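Local coordinates for protein YCAC GENE product (Escherichia coli, PDB 1YAC) that is probably a hydrolase of unknown specificity, an octamer with the three-layer alpha-beta-alpha fold of the isochorismatase family, at residues Pro53-Thr58 with Lys98-Thr103; Val136-Gly141 with Leu162-Gly167. All blocks are in the same frame, centred on the assembly; numbering follows the deposited sequence.

Contact 1. Residues Pro53-Thr58 with Lys98-Thr103; sequences PTILTT and KAVKAT
Ile55 of strand 54-59 reaches helix 94-102 with one methyl, and apolar contact is all that joins the two segments. Its CD1 lies against the helix backbone, 3.3 Å from CA of Val100, tighter than usual for two carbons. The same methyl meets CG2 of Val100 at 3.6 Å and CB of Ala99 at 4.1 Å. The side chain is extended, with CD1 anti to CA (chi2 165°), and this carries the methyl out to the helix. Pro53 adds a second apolar touch nearer the edge: its CB is 3.9 Å from CG2 of Thr103. That threonine methyl also touches CD1 of Ile55.

No polar bond crosses between the segments. OG1 of Thr103 donates to the carbonyl O of Val100 at 2.7 Å, nearly along the C=O axis. Thr103 N gives the same oxygen a second bond. The Thr103 hydroxyl also meets the backbone N of Lys105. With its hydroxyl held there, Thr103 presents its methyl to the strand.

Around this point Leu16 of strand 13-18, Ile82 of strand 81-84 and Phe96 of the same helix also touch Ile55. The contact seats an outer helix on the parallel sheet of the alpha-beta-alpha sandwich. It rests on shape and apolar burial.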
loop_
_atom_site.group_PDB
_atom_site.type_symbol
_atom_site.label_atom_id
_atom_site.label_comp_id
_atom_site.label_asym_id
_atom_site.label_seq_id
_atom_site.Cartn_x
_atom_site.Cartn_y
_atom_site.Cartn_z
ATOM N N PRO A 53 -11.480 14.894 -34.146
ATOM C CA PRO A 53 -12.585 15.795 -33.792
ATOM C C PRO A 53 -12.767 15.633 -32.292
ATOM O O PRO A 53 -12.885 14.499 -31.803
ATOM C CB PRO A 53 -13.767 15.188 -34.554
ATOM C CG PRO A 53 -13.112 14.711 -35.812
ATOM C CD PRO A 53 -11.858 14.011 -35.265
ATOM N N THR A 54 -12.784 16.747 -31.571
ATOM C CA THR A 54 -12.889 16.722 -30.111
ATOM C C THR A 54 -14.101 17.496 -29.601
ATOM O O THR A 54 -14.460 18.544 -30.144
ATOM C CB THR A 54 -11.576 17.278 -29.492
ATOM O OG1 THR A 54 -10.480 16.465 -29.930
ATOM C CG2 THR A 54 -11.624 17.284 -27.958
ATOM N N ILE A 55 -14.756 16.938 -28.590
ATOM C CA ILE A 55 -15.936 17.537 -27.985
ATOM C C ILE A 55 -15.711 17.789 -26.492
ATOM O O ILE A 55 -15.317 16.886 -25.752
ATOM C CB ILE A 55 -17.148 16.619 -28.185
ATOM C CG1 ILE A 55 -17.450 16.519 -29.684
ATOM C CG2 ILE A 55 -18.376 17.155 -27.463
ATOM C CD1 ILE A 55 -18.355 15.395 -30.011
ATOM N N LEU A 56 -15.898 19.035 -26.078
ATOM C CA LEU A 56 -15.743 19.430 -24.683
ATOM C C LEU A 56 -17.128 19.633 -24.074
ATOM O O LEU A 56 -18.044 20.130 -24.737
ATOM C CB LEU A 56 -14.980 20.752 -24.584
ATOM C CG LEU A 56 -13.636 20.876 -25.294
ATOM C CD1 LEU A 56 -13.150 22.314 -25.130
ATOM C CD2 LEU A 56 -12.622 19.884 -24.741
ATOM N N THR A 57 -17.297 19.236 -22.819
ATOM C CA THR A 57 -18.580 19.426 -22.158
ATOM C C THR A 57 -18.337 19.618 -20.673
ATOM O O THR A 57 -17.332 19.146 -20.143
ATOM C CB THR A 57 -19.574 18.255 -22.434
ATOM O OG1 THR A 57 -20.860 18.560 -21.863
ATOM C CG2 THR A 57 -19.054 16.936 -21.861
ATOM N N THR A 58 -19.203 20.389 -20.029
ATOM C CA THR A 58 -19.074 20.662 -18.602
ATOM C C THR A 58 -20.435 20.558 -17.949
ATOM O O THR A 58 -21.472 20.660 -18.611
ATOM C CB THR A 58 -18.513 22.067 -18.332
ATOM O OG1 THR A 58 -19.408 23.040 -18.881
ATOM C CG2 THR A 58 -17.121 22.233 -18.949
ATOM N N LYS A 98 -25.750 15.357 -30.641
ATOM C CA LYS A 98 -25.686 15.905 -31.995
ATOM C C LYS A 98 -24.230 16.171 -32.391
ATOM O O LYS A 98 -23.785 15.777 -33.477
ATOM C CB LYS A 98 -26.483 17.207 -32.080
ATOM C CG LYS A 98 -27.802 17.085 -32.800
ATOM C CD LYS A 98 -28.491 18.440 -32.906
ATOM C CE LYS A 98 -27.626 19.441 -33.661
ATOM N NZ LYS A 98 -28.304 20.768 -33.794
ATOM N N ALA A 99 -23.478 16.795 -31.487
ATOM C CA ALA A 99 -22.074 17.096 -31.760
ATOM C C ALA A 99 -21.284 15.801 -31.970
ATOM O O ALA A 99 -20.495 15.696 -32.915
ATOM C CB ALA A 99 -21.468 17.923 -30.627
ATOM N N VAL A 100 -21.530 14.805 -31.119
ATOM C CA VAL A 100 -20.841 13.523 -31.237
ATOM C C VAL A 100 -21.135 12.878 -32.591
ATOM O O VAL A 100 -20.217 12.508 -33.322
ATOM C CB VAL A 100 -21.247 12.540 -30.117
ATOM C CG1 VAL A 100 -20.630 11.161 -30.382
ATOM C CG2 VAL A 100 -20.790 13.075 -28.764
ATOM N N LYS A 101 -22.413 12.782 -32.936
ATOM C CA LYS A 101 -22.795 12.177 -34.208
ATOM C C LYS A 101 -22.315 12.982 -35.409
ATOM O O LYS A 101 -22.003 12.409 -36.453
ATOM C CB LYS A 101 -24.306 11.936 -34.256
ATOM C CG LYS A 101 -24.766 10.872 -33.242
ATOM C CD LYS A 101 -26.244 10.566 -33.347
ATOM C CE LYS A 101 -26.616 9.457 -32.385
ATOM N NZ LYS A 101 -28.030 9.039 -32.534
ATOM N N ALA A 102 -22.201 14.301 -35.250
ATOM C CA ALA A 102 -21.751 15.169 -36.339
ATOM C C ALA A 102 -20.288 14.931 -36.698
ATOM O O ALA A 102 -19.839 15.335 -37.771
ATOM C CB ALA A 102 -21.966 16.633 -35.988
ATOM N N THR A 103 -19.521 14.334 -35.792
ATOM C CA THR A 103 -18.117 14.065 -36.084
ATOM C C THR A 103 -18.039 12.982 -37.162
ATOM O O THR A 103 -17.041 12.872 -37.864
ATOM C CB THR A 103 -17.333 13.561 -34.844
ATOM O OG1 THR A 103 -17.799 12.266 -34.467
ATOM C CG2 THR A 103 -17.490 14.506 -33.661
#

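Contact 2. Residues Val136-Gly141 with Leu162-Gly167; sequences VTDASG and LMTWFG
Asp138 grips the start of helix 165-173 through its carboxylate. Its CG lies between the backbone N and the carbonyl carbon (chi1 66°), which turns the carboxylate to the helix start. OD1 accepts from the backbone N of Trp165 at 2.9 Å, on its syn side and 17° out of the carboxylate plane. Position and charge would probably suit the helix dipole. Asp138 crosses Thr164, the N-cap residue, at about a right angle, with CG 3.5 Å from CB of Thr164.

The tight part lies at the strand ends. Thr137 N donates to Met163 O at 2.8 Å, with the nitrogen nearly in line with the carbonyl bond. Val136 pairs with Met163 as a parallel bridge, and its CA makes a bent C-H...O contact with that oxygen, at 3.4 Å. CG1 of Val136 packs 4.1 Å from CB of Trp165. The Thr137 hydroxyl bonds to Ser150 of the second subunit.

The sheet is the parallel one of the isochorismatase fold, and strand 161-163 is its outermost strand within the chain. A type I turn from Val136 to Ala139 leads off strand 132-136 and brings Asp138 to the helix. An alanine in place of this aspartate would probably leave Trp165 N without its acceptor and the water without its carboxylate partner.

Beyond OD2 a water, not a direct bond, links the segments. It donates to OD2 at 2.8 Å and accepts from Phe166 N. The water lies 3.4 Å above the Trp165 ring plane, toward the rim, while NE1 of Trp165 bonds to Asn39. The Phe166 ring meets Phe143 of the second subunit edge-to-face.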
loop_
_atom_site.group_PDB
_atom_site.type_symbol
_atom_site.label_atom_id
_atom_site.label_comp_id
_atom_site.label_asym_id
_atom_site.label_seq_id
_atom_site.Cartn_x
_atom_site.Cartn_y
_atom_site.Cartn_z
ATOM N N VAL A 136 -10.371 6.105 -21.502
ATOM C CA VAL A 136 -8.994 6.394 -21.102
ATOM C C VAL A 136 -9.023 6.419 -19.570
ATOM O O VAL A 136 -9.287 7.450 -18.947
ATOM C CB VAL A 136 -8.495 7.734 -21.672
ATOM C CG1 VAL A 136 -6.995 7.810 -21.551
ATOM C CG2 VAL A 136 -8.889 7.872 -23.133
ATOM N N THR A 137 -8.702 5.277 -18.974
ATOM C CA THR A 137 -8.774 5.106 -17.527
ATOM C C THR A 137 -7.781 5.913 -16.707
ATOM O O THR A 137 -7.996 6.119 -15.509
ATOM C CB THR A 137 -8.661 3.619 -17.138
ATOM O OG1 THR A 137 -7.393 3.113 -17.555
ATOM C CG2 THR A 137 -9.766 2.806 -17.804
ATOM N N ASP A 138 -6.659 6.293 -17.320
ATOM C CA ASP A 138 -5.683 7.093 -16.592
ATOM C C ASP A 138 -5.853 8.607 -16.779
ATOM O O ASP A 138 -5.098 9.390 -16.198
ATOM C CB ASP A 138 -4.243 6.600 -16.812
ATOM C CG ASP A 138 -3.753 6.770 -18.234
ATOM O OD1 ASP A 138 -4.561 7.057 -19.146
ATOM O OD2 ASP A 138 -2.531 6.597 -18.439
ATOM N N ALA A 139 -6.859 9.008 -17.560
ATOM C CA ALA A 139 -7.185 10.422 -17.758
ATOM C C ALA A 139 -8.614 10.691 -17.230
ATOM O O ALA A 139 -9.225 11.719 -17.539
ATOM C CB ALA A 139 -7.067 10.821 -19.228
ATOM N N SER A 140 -9.155 9.725 -16.489
ATOM C CA SER A 140 -10.481 9.822 -15.876
ATOM C C SER A 140 -10.224 9.672 -14.383
ATOM O O SER A 140 -9.378 8.875 -13.990
ATOM C CB SER A 140 -11.386 8.695 -16.369
ATOM O OG SER A 140 -11.583 8.798 -17.776
ATOM N N GLY A 141 -10.909 10.456 -13.557
ATOM C CA GLY A 141 -10.648 10.386 -12.128
ATOM C C GLY A 141 -11.877 10.270 -11.262
ATOM O O GLY A 141 -12.979 10.675 -11.660
ATOM N N LEU A 162 -11.002 -0.793 -22.204
ATOM C CA LEU A 162 -10.286 0.028 -21.239
ATOM C C LEU A 162 -8.876 0.236 -21.750
ATOM O O LEU A 162 -8.163 -0.726 -22.015
ATOM C CB LEU A 162 -10.258 -0.653 -19.862
ATOM C CG LEU A 162 -11.610 -1.038 -19.248
ATOM C CD1 LEU A 162 -11.364 -1.527 -17.840
ATOM C CD2 LEU A 162 -12.591 0.132 -19.249
ATOM N N MET A 163 -8.506 1.496 -21.930
ATOM C CA MET A 163 -7.188 1.846 -22.423
ATOM C C MET A 163 -6.584 2.992 -21.600
ATOM O O MET A 163 -7.234 3.565 -20.711
ATOM C CB MET A 163 -7.275 2.224 -23.918
ATOM C CG MET A 163 -7.384 0.992 -24.871
ATOM S SD MET A 163 -7.387 1.476 -26.574
ATOM C CE MET A 163 -5.678 1.585 -26.913
ATOM N N THR A 164 -5.310 3.268 -21.842
ATOM C CA THR A 164 -4.626 4.353 -21.148
ATOM C C THR A 164 -4.031 5.253 -22.229
ATOM O O THR A 164 -3.817 4.792 -23.355
ATOM C CB THR A 164 -3.615 3.805 -20.101
ATOM O OG1 THR A 164 -2.914 2.678 -20.634
ATOM C CG2 THR A 164 -4.389 3.335 -18.855
ATOM N N TRP A 165 -3.759 6.515 -21.908
ATOM C CA TRP A 165 -3.311 7.449 -22.935
ATOM C C TRP A 165 -2.142 7.054 -23.818
ATOM O O TRP A 165 -2.203 7.256 -25.027
ATOM C CB TRP A 165 -3.173 8.897 -22.399
ATOM C CG TRP A 165 -1.890 9.206 -21.696
ATOM C CD1 TRP A 165 -1.686 9.268 -20.346
ATOM C CD2 TRP A 165 -0.625 9.479 -22.312
ATOM N NE1 TRP A 165 -0.365 9.556 -20.085
ATOM C CE2 TRP A 165 0.308 9.689 -21.274
ATOM C CE3 TRP A 165 -0.187 9.562 -23.644
ATOM C CZ2 TRP A 165 1.655 9.977 -21.524
ATOM C CZ3 TRP A 165 1.147 9.846 -23.894
ATOM C CH2 TRP A 165 2.055 10.050 -22.839
ATOM N N PHE A 166 -1.090 6.482 -23.240
ATOM C CA PHE A 166 0.068 6.096 -24.045
ATOM C C PHE A 166 -0.346 4.996 -25.028
ATOM O O PHE A 166 0.012 5.048 -26.214
ATOM C CB PHE A 166 1.226 5.644 -23.149
ATOM C CG PHE A 166 2.444 5.184 -23.909
ATOM C CD1 PHE A 166 3.371 6.106 -24.394
ATOM C CD2 PHE A 166 2.686 3.824 -24.100
ATOM C CE1 PHE A 166 4.524 5.679 -25.050
ATOM C CE2 PHE A 166 3.833 3.390 -24.755
ATOM C CZ PHE A 166 4.752 4.322 -25.229
ATOM N N GLY A 167 -1.146 4.044 -24.542
ATOM C CA GLY A 167 -1.644 2.981 -25.397
ATOM C C GLY A 167 -2.500 3.549 -26.526
ATOM O O GLY A 167 -2.391 3.118 -27.682
HETATM O O HOH W 1 -0.574 6.075 -20.374
#

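How the contacts relate
Contacts 1 and 2 reach the same parallel sheet, with centres about 19 Å apart and no touch between them. Contact 1 is partly buried and lies farther from the middle of the chain. It joins a strand to a helix packed over it, and its contacts between the segments are apolar, with no hydrogen bond. Contact 2 is wholly buried. It joins the ends of two neighbouring strands, one running on into a loop and the other into a helix. Backbone and carboxylate hydrogen bonds carry it, along with an ordered water. The second subunit packs against contact 2, whereas no other chain of the assembly touches the segments of contact 1.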